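PDB 3BKN: bacterioferritin from Mycobacterium smegmatis str. MC2 155, which probably stores iron in a 24-subunit, haem-containing shell, oxidising Fe(2+) with dioxygen and laying it down as a ferric mineral in the central cavity. Local coordinates for residues S48-R53 against E128-Y133; S76-Q81 against D90-Y95. One frame throughout, in Å; residues are numbered along the deposited sequence.

Contact 1 of 2, residues S48-R53 against E128-Y133; sequences SFEEMR and ETHIDY. With ZN (zinc ion), chain N; ZN (zinc ion), chain M; HEM (protoporphyrin IX containing Fe), chain T.
His130 on helix 114-144 meets Glu50 and Glu51 of helix 38-64 with the edge of its imidazole, and a zinc ion joins two of the three. Its CB bond is directed at the opposite helix, and CG lies anti to the carbonyl carbon (chi1 -68°), which carries the ring toward helix 38-64. CB itself stays 3.9 Å from the zinc of chain N, whereas the next nitrogen out, ND1, binds that ion at 2.1 Å. Beyond it, CE1 comes to 3.3 Å from Glu51 OE2, close to the plane of the ring. At the far end NE2 gives a weak hydrogen bond to Glu50 OE1, 3.4 Å long but nearly straight at 167°. The Glu50 carboxylate is turned 64° from the imidazole plane, so ring and acid are not coplanar, although OE1 itself lies at the ring edge. Zinc thus takes one ring nitrogen and Glu50 the other; the zinc bond, helped at most slightly by the weak one to Glu50, probably limits rotation of the imidazole.

Glu51 bends at its second torsion and spreads its carboxylate between two metals: OE2 binds the zinc of chain N at 2.0 Å and OE1 that of chain M at 2.0 Å. Glu94 and Glu127 complete the first site; Glu18, His54 and Glu127 complete the second. Met52, on the side of helix 38-64 turned from the zincs, places SD 2.4 Å from the haem iron, whose other axial ligand is Met52 of a neighbouring subunit.

Two Glu-X-X-His pairs, Glu51 with His54 and Glu127 with His130, and carboxylates (Glu51 and Glu127) shared by two metals inside a four-helix bundle are the signature of the ferritin-like di-nuclear centre, occupied here by zinc.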
ATOM      1  N   SER A  48      39.711  -3.803 -16.267  1.00 46.39           N
ATOM      2  CA  SER A  48      39.629  -4.889 -17.235  1.00 46.37           C
ATOM      3  C   SER A  48      38.317  -4.865 -18.051  1.00 46.40           C
ATOM      4  O   SER A  48      38.338  -5.031 -19.273  1.00 45.47           O
ATOM      5  CB  SER A  48      39.741  -6.230 -16.493  1.00 46.68           C
ATOM      6  OG  SER A  48      40.066  -7.239 -17.405  1.00 48.66           O
ATOM      7  N   PHE A  49      37.169  -4.670 -17.386  1.00 46.85           N
ATOM      8  CA  PHE A  49      35.893  -4.662 -18.099  1.00 47.54           C
ATOM      9  C   PHE A  49      35.780  -3.447 -19.022  1.00 47.06           C
ATOM     10  O   PHE A  49      35.218  -3.524 -20.105  1.00 46.55           O
ATOM     11  CB  PHE A  49      34.725  -4.741 -17.140  1.00 49.03           C
ATOM     12  CG  PHE A  49      34.632  -6.023 -16.406  1.00 51.59           C
ATOM     13  CD1 PHE A  49      34.850  -7.213 -17.037  1.00 54.57           C
ATOM     14  CD2 PHE A  49      34.266  -6.051 -15.079  1.00 55.37           C
ATOM     15  CE1 PHE A  49      34.739  -8.422 -16.359  1.00 54.86           C
ATOM     16  CE2 PHE A  49      34.156  -7.264 -14.397  1.00 56.10           C
ATOM     17  CZ  PHE A  49      34.400  -8.455 -15.067  1.00 53.30           C
ATOM     18  N   GLU A  50      36.341  -2.330 -18.596  1.00 47.36           N
ATOM     19  CA  GLU A  50      36.373  -1.154 -19.440  1.00 48.97           C
ATOM     20  C   GLU A  50      37.161  -1.438 -20.692  1.00 48.46           C
ATOM     21  O   GLU A  50      36.762  -0.984 -21.742  1.00 50.49           O
ATOM     22  CB  GLU A  50      36.938   0.074 -18.707  1.00 50.05           C
ATOM     23  CG  GLU A  50      35.919   1.255 -18.708  1.00 52.45           C
ATOM     24  CD  GLU A  50      36.521   2.608 -18.366  0.50 52.73           C
ATOM     25  OE1 GLU A  50      36.662   2.906 -17.144  0.50 53.43           O
ATOM     26  OE2 GLU A  50      36.816   3.369 -19.325  0.50 52.90           O
ATOM     27  N   GLU A  51      38.245  -2.208 -20.602  1.00 47.23           N
ATOM     28  CA  GLU A  51      38.960  -2.599 -21.793  1.00 46.70           C
ATOM     29  C   GLU A  51      38.152  -3.526 -22.646  1.00 46.66           C
ATOM     30  O   GLU A  51      38.176  -3.395 -23.858  1.00 46.76           O
ATOM     31  CB  GLU A  51      40.294  -3.223 -21.490  1.00 44.75           C
ATOM     32  CG  GLU A  51      41.198  -2.329 -20.756  1.00 46.97           C
ATOM     33  CD  GLU A  51      41.392  -0.946 -21.374  1.00 49.95           C
ATOM     34  OE1 GLU A  51      40.915  -0.685 -22.500  1.00 51.74           O
ATOM     35  OE2 GLU A  51      42.014  -0.089 -20.710  1.00 50.45           O
ATOM     36  N   MET A  52      37.448  -4.472 -22.028  1.00 46.03           N
ATOM     37  CA  MET A  52      36.560  -5.346 -22.789  1.00 45.05           C
ATOM     38  C   MET A  52      35.547  -4.532 -23.600  1.00 46.14           C
ATOM     39  O   MET A  52      35.315  -4.829 -24.777  1.00 45.83           O
ATOM     40  CB  MET A  52      35.843  -6.320 -21.885  1.00 44.35           C
ATOM     41  CG  MET A  52      36.723  -7.384 -21.306  1.00 43.81           C
ATOM     42  SD  MET A  52      35.873  -8.417 -20.077  1.00 43.19           S
ATOM     43  CE  MET A  52      37.218  -8.636 -18.888  1.00 43.16           C
ATOM     44  N   ARG A  53      34.969  -3.494 -22.990  1.00 46.64           N
ATOM     45  CA  ARG A  53      34.061  -2.615 -23.720  1.00 47.74           C
ATOM     46  C   ARG A  53      34.753  -1.884 -24.884  1.00 47.29           C
ATOM     47  O   ARG A  53      34.183  -1.813 -25.991  1.00 48.57           O
ATOM     48  CB  ARG A  53      33.321  -1.678 -22.784  1.00 47.97           C
ATOM     49  CG  ARG A  53      32.357  -2.418 -21.869  1.00 50.84           C
ATOM     50  CD  ARG A  53      31.640  -1.507 -20.850  1.00 51.65           C
ATOM     51  NE  ARG A  53      32.531  -1.195 -19.744  0.50 53.87           N
ATOM     52  CZ  ARG A  53      32.284  -0.305 -18.798  0.50 55.44           C
ATOM     53  NH1 ARG A  53      31.148   0.377 -18.791  0.50 56.12           N
ATOM     54  NH2 ARG A  53      33.183  -0.098 -17.849  0.50 56.26           N
ATOM     55  N   GLU A 128      43.113   8.330 -20.716  1.00 49.46           N
ATOM     56  CA  GLU A 128      43.800   9.410 -19.986  1.00 50.49           C
ATOM     57  C   GLU A 128      43.355   9.338 -18.536  1.00 50.67           C
ATOM     58  O   GLU A 128      44.143   9.538 -17.629  1.00 51.37           O
ATOM     59  CB  GLU A 128      43.519  10.781 -20.582  1.00 49.25           C
ATOM     60  CG  GLU A 128      44.210  11.041 -21.905  1.00 51.20           C
ATOM     61  CD  GLU A 128      44.069  12.499 -22.431  1.00 54.70           C
ATOM     62  OE1 GLU A 128      44.084  13.455 -21.615  1.00 57.99           O
ATOM     63  OE2 GLU A 128      43.989  12.715 -23.672  1.00 55.89           O
ATOM     64  N   THR A 129      42.109   8.978 -18.304  1.00 50.27           N
ATOM     65  CA  THR A 129      41.649   8.790 -16.951  1.00 51.19           C
ATOM     66  C   THR A 129      42.335   7.612 -16.216  1.00 51.41           C
ATOM     67  O   THR A 129      42.663   7.737 -15.025  1.00 51.54           O
ATOM     68  CB  THR A 129      40.105   8.744 -16.935  1.00 52.45           C
ATOM     69  OG1 THR A 129      39.636  10.066 -17.220  1.00 53.22           O
ATOM     70  CG2 THR A 129      39.537   8.304 -15.578  1.00 52.18           C
ATOM     71  N   HIS A 130      42.576   6.505 -16.920  1.00 51.66           N
ATOM     72  CA  HIS A 130      43.308   5.383 -16.356  1.00 52.49           C
ATOM     73  C   HIS A 130      44.702   5.857 -16.018  1.00 51.36           C
ATOM     74  O   HIS A 130      45.185   5.582 -14.935  1.00 52.42           O
ATOM     75  CB  HIS A 130      43.388   4.151 -17.278  1.00 55.25           C
ATOM     76  CG  HIS A 130      42.078   3.435 -17.509  1.00 61.85           C
ATOM     77  ND1 HIS A 130      41.945   2.395 -18.419  1.00 65.70           N
ATOM     78  CD2 HIS A 130      40.836   3.626 -16.986  1.00 65.64           C
ATOM     79  CE1 HIS A 130      40.689   1.970 -18.434  1.00 66.27           C
ATOM     80  NE2 HIS A 130      39.991   2.707 -17.584  1.00 66.75           N
ATOM     81  N   ILE A 131      45.339   6.597 -16.915  1.00 49.42           N
ATOM     82  CA  ILE A 131      46.682   7.125 -16.651  1.00 47.80           C
ATOM     83  C   ILE A 131      46.705   7.987 -15.415  1.00 47.92           C
ATOM     84  O   ILE A 131      47.600   7.872 -14.614  1.00 48.66           O
ATOM     85  CB  ILE A 131      47.266   7.933 -17.859  1.00 47.25           C
ATOM     86  CG1 ILE A 131      47.572   6.981 -19.021  1.00 47.59           C
ATOM     87  CG2 ILE A 131      48.526   8.720 -17.457  1.00 44.86           C
ATOM     88  CD1 ILE A 131      47.632   7.653 -20.354  1.00 47.06           C
ATOM     89  N   ASP A 132      45.727   8.867 -15.271  1.00 47.82           N
ATOM     90  CA  ASP A 132      45.624   9.707 -14.098  1.00 47.99           C
ATOM     91  C   ASP A 132      45.525   8.861 -12.828  1.00 47.29           C
ATOM     92  O   ASP A 132      46.267   9.106 -11.859  1.00 47.99           O
ATOM     93  CB  ASP A 132      44.403  10.622 -14.212  1.00 50.55           C
ATOM     94  CG  ASP A 132      44.339  11.650 -13.086  1.00 54.45           C
ATOM     95  OD1 ASP A 132      45.405  12.254 -12.787  1.00 57.59           O
ATOM     96  OD2 ASP A 132      43.238  11.847 -12.496  1.00 55.52           O
ATOM     97  N   TYR A 133      44.640   7.848 -12.829  1.00 45.04           N
ATOM     98  CA  TYR A 133      44.492   6.995 -11.663  1.00 43.35           C
ATOM     99  C   TYR A 133      45.833   6.331 -11.303  1.00 43.55           C
ATOM    100  O   TYR A 133      46.286   6.390 -10.162  1.00 43.22           O
ATOM    101  CB  TYR A 133      43.376   5.978 -11.882  1.00 42.61           C
ATOM    102  CG  TYR A 133      43.471   4.821 -10.922  1.00 43.17           C
ATOM    103  CD1 TYR A 133      43.183   4.987  -9.554  1.00 42.82           C
ATOM    104  CD2 TYR A 133      43.903   3.554 -11.367  1.00 42.59           C
ATOM    105  CE1 TYR A 133      43.275   3.891  -8.664  1.00 43.32           C
ATOM    106  CE2 TYR A 133      43.994   2.469 -10.494  1.00 42.78           C
ATOM    107  CZ  TYR A 133      43.689   2.642  -9.150  1.00 43.19           C
ATOM    108  OH  TYR A 133      43.850   1.579  -8.302  1.00 43.54           O
TER
HETATM  109 ZN    ZN N 202      42.658   1.806 -20.340  1.00 53.42          ZN
HETATM  110 ZN    ZN M 201      41.058   0.843 -23.709  1.00 39.97          ZN
HETATM  111  CHA HEM T 301      32.404  -9.854 -19.278  0.50 43.55           C
HETATM  112  CHB HEM T 301      36.420 -12.393 -18.216  0.50 43.67           C
HETATM  113  CHC HEM T 301      38.106 -11.434 -22.639  0.50 42.56           C
HETATM  114  CHD HEM T 301      34.188  -8.748 -23.687  0.50 43.82           C
HETATM  115  C1A HEM T 301      33.349 -10.715 -18.563  0.50 43.85           C
HETATM  116  C2A HEM T 301      33.069 -11.222 -17.225  0.50 44.02           C
HETATM  117  C3A HEM T 301      34.272 -11.976 -16.922  0.50 43.44           C
HETATM  118  C4A HEM T 301      35.090 -11.801 -18.121  0.50 43.68           C
HETATM  119  CMA HEM T 301      34.611 -12.744 -15.685  0.50 43.35           C
HETATM  120  CAA HEM T 301      31.840 -11.022 -16.388  0.50 46.48           C
HETATM  121  CBA HEM T 301      30.629 -11.165 -17.299  0.50 52.91           C
HETATM  122  CGA HEM T 301      29.625 -12.179 -16.806  0.50 58.37           C
HETATM  123  O1A HEM T 301      29.859 -13.391 -16.982  0.50 61.05           O
HETATM  124  O2A HEM T 301      28.582 -11.766 -16.261  0.50 58.39           O
HETATM  125  C1B HEM T 301      37.305 -12.342 -19.365  0.50 42.79           C
HETATM  126  C2B HEM T 301      38.587 -13.049 -19.376  0.50 42.11           C
HETATM  127  C3B HEM T 301      39.007 -12.715 -20.719  0.50 42.17           C
HETATM  128  C4B HEM T 301      38.022 -11.943 -21.281  0.50 42.20           C
HETATM  129  CMB HEM T 301      39.244 -13.871 -18.311  0.50 42.45           C
HETATM  130  CAB HEM T 301      40.272 -13.129 -21.349  0.50 43.02           C
HETATM  131  CBB HEM T 301      41.145 -12.218 -21.738  0.50 43.21           C
HETATM  132  C1C HEM T 301      37.172 -10.612 -23.386  0.50 42.61           C
HETATM  133  C2C HEM T 301      37.441 -10.192 -24.767  0.50 42.98           C
HETATM  134  C3C HEM T 301      36.274  -9.404 -25.075  0.50 43.13           C
HETATM  135  C4C HEM T 301      35.458  -9.453 -23.853  0.50 43.92           C
HETATM  136  CMC HEM T 301      38.586 -10.461 -25.687  0.50 43.46           C
HETATM  137  CAC HEM T 301      36.062  -8.742 -26.376  0.50 41.82           C
HETATM  138  CBC HEM T 301      35.125  -7.846 -26.483  0.50 40.72           C
HETATM  139  C1D HEM T 301      33.335  -8.785 -22.506  0.50 43.06           C
HETATM  140  C2D HEM T 301      32.057  -8.101 -22.471  0.50 43.05           C
HETATM  141  C3D HEM T 301      31.574  -8.470 -21.149  0.50 43.23           C
HETATM  142  C4D HEM T 301      32.557  -9.258 -20.617  0.50 43.22           C
HETATM  143  CMD HEM T 301      31.434  -7.251 -23.542  0.50 43.21           C
HETATM  144  CAD HEM T 301      30.292  -8.060 -20.497  0.50 45.75           C
HETATM  145  CBD HEM T 301      30.139  -6.560 -20.681  0.50 51.37           C
HETATM  146  CGD HEM T 301      30.232  -5.816 -19.377  0.50 55.86           C
HETATM  147  O1D HEM T 301      31.105  -4.938 -19.260  0.50 56.88           O
HETATM  148  O2D HEM T 301      29.427  -6.093 -18.476  0.50 57.37           O
HETATM  149  NA  HEM T 301      34.539 -11.049 -19.081  0.50 43.69           N
HETATM  150  NB  HEM T 301      36.985 -11.706 -20.498  0.50 42.32           N
HETATM  151  NC  HEM T 301      36.024 -10.178 -22.863  0.50 43.42           N
HETATM  152  ND  HEM T 301      33.618  -9.486 -21.404  0.50 42.87           N
HETATM  153 FE   HEM T 301      35.298 -10.579 -20.949  0.50 42.26          FE

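Contact 2 of 2, residues S76-Q81 against D90-Y95. With ZN (zinc ion), chain N.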
ATOM      1  N   SER A  76      53.016  -8.038 -25.956  1.00 45.51           N
ATOM      2  CA  SER A  76      53.634  -8.685 -24.787  1.00 46.14           C
ATOM      3  C   SER A  76      53.018  -8.267 -23.482  1.00 46.60           C
ATOM      4  O   SER A  76      53.014  -7.094 -23.160  1.00 47.10           O
ATOM      5  CB  SER A  76      55.083  -8.310 -24.691  1.00 46.02           C
ATOM      6  OG  SER A  76      55.785  -9.098 -25.604  1.00 47.46           O
ATOM      7  N   LEU A  77      52.509  -9.213 -22.713  1.00 46.78           N
ATOM      8  CA  LEU A  77      52.033  -8.898 -21.386  1.00 47.60           C
ATOM      9  C   LEU A  77      53.187  -8.527 -20.466  1.00 47.89           C
ATOM     10  O   LEU A  77      54.216  -9.167 -20.487  1.00 48.53           O
ATOM     11  CB  LEU A  77      51.322 -10.104 -20.810  1.00 48.13           C
ATOM     12  CG  LEU A  77      49.977 -10.302 -21.455  1.00 49.41           C
ATOM     13  CD1 LEU A  77      49.569 -11.717 -21.230  1.00 50.81           C
ATOM     14  CD2 LEU A  77      49.056  -9.358 -20.754  1.00 50.60           C
ATOM     15  N   ARG A  78      53.018  -7.492 -19.665  1.00 48.59           N
ATOM     16  CA  ARG A  78      53.945  -7.210 -18.574  1.00 48.69           C
ATOM     17  C   ARG A  78      53.229  -7.594 -17.311  1.00 48.72           C
ATOM     18  O   ARG A  78      52.232  -6.970 -16.918  1.00 49.17           O
ATOM     19  CB  ARG A  78      54.311  -5.740 -18.547  1.00 48.71           C
ATOM     20  CG  ARG A  78      54.675  -5.244 -19.918  1.00 50.43           C
ATOM     21  CD  ARG A  78      54.798  -3.735 -20.000  1.00 53.09           C
ATOM     22  NE  ARG A  78      54.593  -3.321 -21.390  1.00 56.09           N
ATOM     23  CZ  ARG A  78      55.074  -2.211 -21.930  1.00 56.41           C
ATOM     24  NH1 ARG A  78      55.795  -1.380 -21.178  1.00 57.67           N
ATOM     25  NH2 ARG A  78      54.844  -1.947 -23.210  1.00 54.55           N
ATOM     26  N   VAL A  79      53.696  -8.666 -16.706  1.00 48.34           N
ATOM     27  CA  VAL A  79      53.022  -9.230 -15.540  1.00 49.18           C
ATOM     28  C   VAL A  79      53.840  -8.797 -14.346  1.00 50.16           C
ATOM     29  O   VAL A  79      54.915  -9.342 -14.138  1.00 52.42           O
ATOM     30  CB  VAL A  79      53.001 -10.809 -15.630  1.00 48.91           C
ATOM     31  CG1 VAL A  79      52.313 -11.428 -14.421  1.00 47.95           C
ATOM     32  CG2 VAL A  79      52.346 -11.256 -16.937  1.00 48.20           C
ATOM     33  N   GLY A  80      53.387  -7.818 -13.577  1.00 50.05           N
ATOM     34  CA  GLY A  80      54.204  -7.365 -12.448  1.00 50.42           C
ATOM     35  C   GLY A  80      54.196  -8.348 -11.279  1.00 51.24           C
ATOM     36  O   GLY A  80      53.206  -9.064 -11.067  1.00 52.10           O
ATOM     37  N   GLN A  81      55.281  -8.403 -10.509  1.00 51.33           N
ATOM     38  CA  GLN A  81      55.285  -9.260  -9.316  1.00 51.73           C
ATOM     39  C   GLN A  81      55.089  -8.484  -8.003  1.00 51.44           C
ATOM     40  O   GLN A  81      55.228  -9.050  -6.944  1.00 50.49           O
ATOM     41  CB  GLN A  81      56.531 -10.168  -9.209  1.00 53.24           C
ATOM     42  CG  GLN A  81      56.951 -10.915 -10.484  1.00 55.43           C
ATOM     43  CD  GLN A  81      55.857 -11.844 -11.073  1.00 57.33           C
ATOM     44  OE1 GLN A  81      55.309 -12.741 -10.390  1.00 57.82           O
ATOM     45  NE2 GLN A  81      55.557 -11.638 -12.352  1.00 56.41           N
ATOM     46  N   ASP A  90      50.772  -1.475 -16.213  1.00 48.29           N
ATOM     47  CA  ASP A  90      49.524  -0.981 -16.816  1.00 49.17           C
ATOM     48  C   ASP A  90      49.679   0.463 -17.317  1.00 48.57           C
ATOM     49  O   ASP A  90      49.153   0.854 -18.356  1.00 48.84           O
ATOM     50  CB  ASP A  90      48.347  -1.146 -15.845  1.00 51.02           C
ATOM     51  CG  ASP A  90      48.040  -2.640 -15.536  1.00 55.93           C
ATOM     52  OD1 ASP A  90      48.191  -3.486 -16.476  1.00 57.55           O
ATOM     53  OD2 ASP A  90      47.669  -2.974 -14.364  1.00 57.49           O
ATOM     54  N   LEU A  91      50.444   1.263 -16.597  1.00 47.91           N
ATOM     55  CA  LEU A  91      50.740   2.604 -17.082  1.00 46.50           C
ATOM     56  C   LEU A  91      51.535   2.521 -18.395  1.00 46.47           C
ATOM     57  O   LEU A  91      51.316   3.312 -19.295  1.00 46.89           O
ATOM     58  CB  LEU A  91      51.439   3.419 -15.994  1.00 45.51           C
ATOM     59  CG  LEU A  91      51.868   4.860 -16.188  1.00 45.58           C
ATOM     60  CD1 LEU A  91      50.628   5.757 -16.188  1.00 47.22           C
ATOM     61  CD2 LEU A  91      52.767   5.233 -15.063  1.00 44.34           C
ATOM     62  N   ALA A  92      52.419   1.538 -18.524  1.00 45.61           N
ATOM     63  CA  ALA A  92      53.185   1.447 -19.742  1.00 45.54           C
ATOM     64  C   ALA A  92      52.296   1.214 -20.981  1.00 46.43           C
ATOM     65  O   ALA A  92      52.516   1.845 -22.008  1.00 46.68           O
ATOM     66  CB  ALA A  92      54.357   0.420 -19.609  1.00 43.59           C
ATOM     67  N   ILE A  93      51.280   0.349 -20.897  1.00 47.51           N
ATOM     68  CA  ILE A  93      50.398   0.226 -22.045  1.00 49.53           C
ATOM     69  C   ILE A  93      49.412   1.376 -22.283  1.00 49.84           C
ATOM     70  O   ILE A  93      49.015   1.620 -23.434  1.00 50.65           O
ATOM     71  CB  ILE A  93      49.663  -1.111 -22.213  1.00 50.97           C
ATOM     72  CG1 ILE A  93      49.037  -1.582 -20.945  1.00 51.15           C
ATOM     73  CG2 ILE A  93      50.593  -2.205 -22.843  1.00 53.85           C
ATOM     74  CD1 ILE A  93      48.435  -2.954 -21.186  1.00 53.36           C
ATOM     75  N   GLU A  94      49.001   2.072 -21.225  1.00 48.98           N
ATOM     76  CA  GLU A  94      48.147   3.217 -21.431  1.00 48.44           C
ATOM     77  C   GLU A  94      48.909   4.284 -22.185  1.00 48.40           C
ATOM     78  O   GLU A  94      48.340   4.902 -23.087  1.00 48.08           O
ATOM     79  CB  GLU A  94      47.558   3.728 -20.130  1.00 47.70           C
ATOM     80  CG  GLU A  94      46.658   2.726 -19.441  1.00 47.98           C
ATOM     81  CD  GLU A  94      45.352   2.473 -20.178  1.00 51.87           C
ATOM     82  OE1 GLU A  94      45.103   3.045 -21.271  1.00 53.82           O
ATOM     83  OE2 GLU A  94      44.549   1.673 -19.664  1.00 52.67           O
ATOM     84  N   TYR A  95      50.194   4.461 -21.874  1.00 48.32           N
ATOM     85  CA  TYR A  95      51.034   5.426 -22.597  1.00 49.21           C
ATOM     86  C   TYR A  95      51.213   5.051 -24.044  1.00 49.81           C
ATOM     87  O   TYR A  95      51.250   5.939 -24.903  1.00 49.99           O
ATOM     88  CB  TYR A  95      52.391   5.656 -21.946  1.00 49.40           C
ATOM     89  CG  TYR A  95      52.298   6.739 -20.942  1.00 51.12           C
ATOM     90  CD1 TYR A  95      51.843   8.021 -21.313  1.00 54.24           C
ATOM     91  CD2 TYR A  95      52.639   6.522 -19.616  1.00 51.70           C
ATOM     92  CE1 TYR A  95      51.739   9.070 -20.367  1.00 53.92           C
ATOM     93  CE2 TYR A  95      52.531   7.562 -18.649  1.00 52.15           C
ATOM     94  CZ  TYR A  95      52.080   8.821 -19.041  1.00 52.28           C
ATOM     95  OH  TYR A  95      51.970   9.830 -18.124  1.00 51.74           O
TER
HETATM   96 ZN    ZN N 202      42.658   1.806 -20.340  1.00 53.42          ZN
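A charged guanidinium set obliquely against the aliphatic side chains of a helix is the odd feature here: Arg78, in the loop ahead of helix 83-110, meets Ala92 and Ile93, neither of which offers its side chain a polar partner. With CG set beside the backbone N (chi1 -47°), the chain, extended from CG to NE, carries the guanidinium to the helix. CD passes 4.2 Å from Ala92 CB, and NH2 approaches Ile93 CG2 at 4.3 Å. The exact placement of the guanidinium against Ala92 is doubtful.

The charge is answered one turn further along the helix, where NH2 forms a salt bridge with Glu96. A second tie runs through Gln24 of helix 5-34, which accepts a hydrogen bond from Arg78 N and donates one to Asp90 OD1. On another face of the same helix, Glu94 OE2 binds zinc at 2.0 Å and is hydrogen-bonded to Tyr25.

Between the two segments, then, the contact is van der Waals in kind. Arg78 finds its polar partners outside them, in Glu96 and, through its backbone N, Gln24, while Ala92 and Ile93 supply an apolar surface beside the arginine.

Overall arrangement
Both segments of contact 2 fall, along the chain, between the two of contact 1, and the two centres lie about 13 Å apart. Helix 83-110 joins them: one face meets the 76-81 loop, while Glu94 turns toward the metals and shares the zinc of chain N with Glu51 and His130. At that ion His130 ND1 and Glu94 OE2 are 3.0 Å apart. Just beside it the aliphatic part of Glu94 packs on helix 114-144, with Ile131 CG1 at 3.4 Å from Glu94 CB. Ile93 lies farther from this centre, its side chain about 7 Å from that of Glu51 and about 12 Å from a bound haem, nearest atoms.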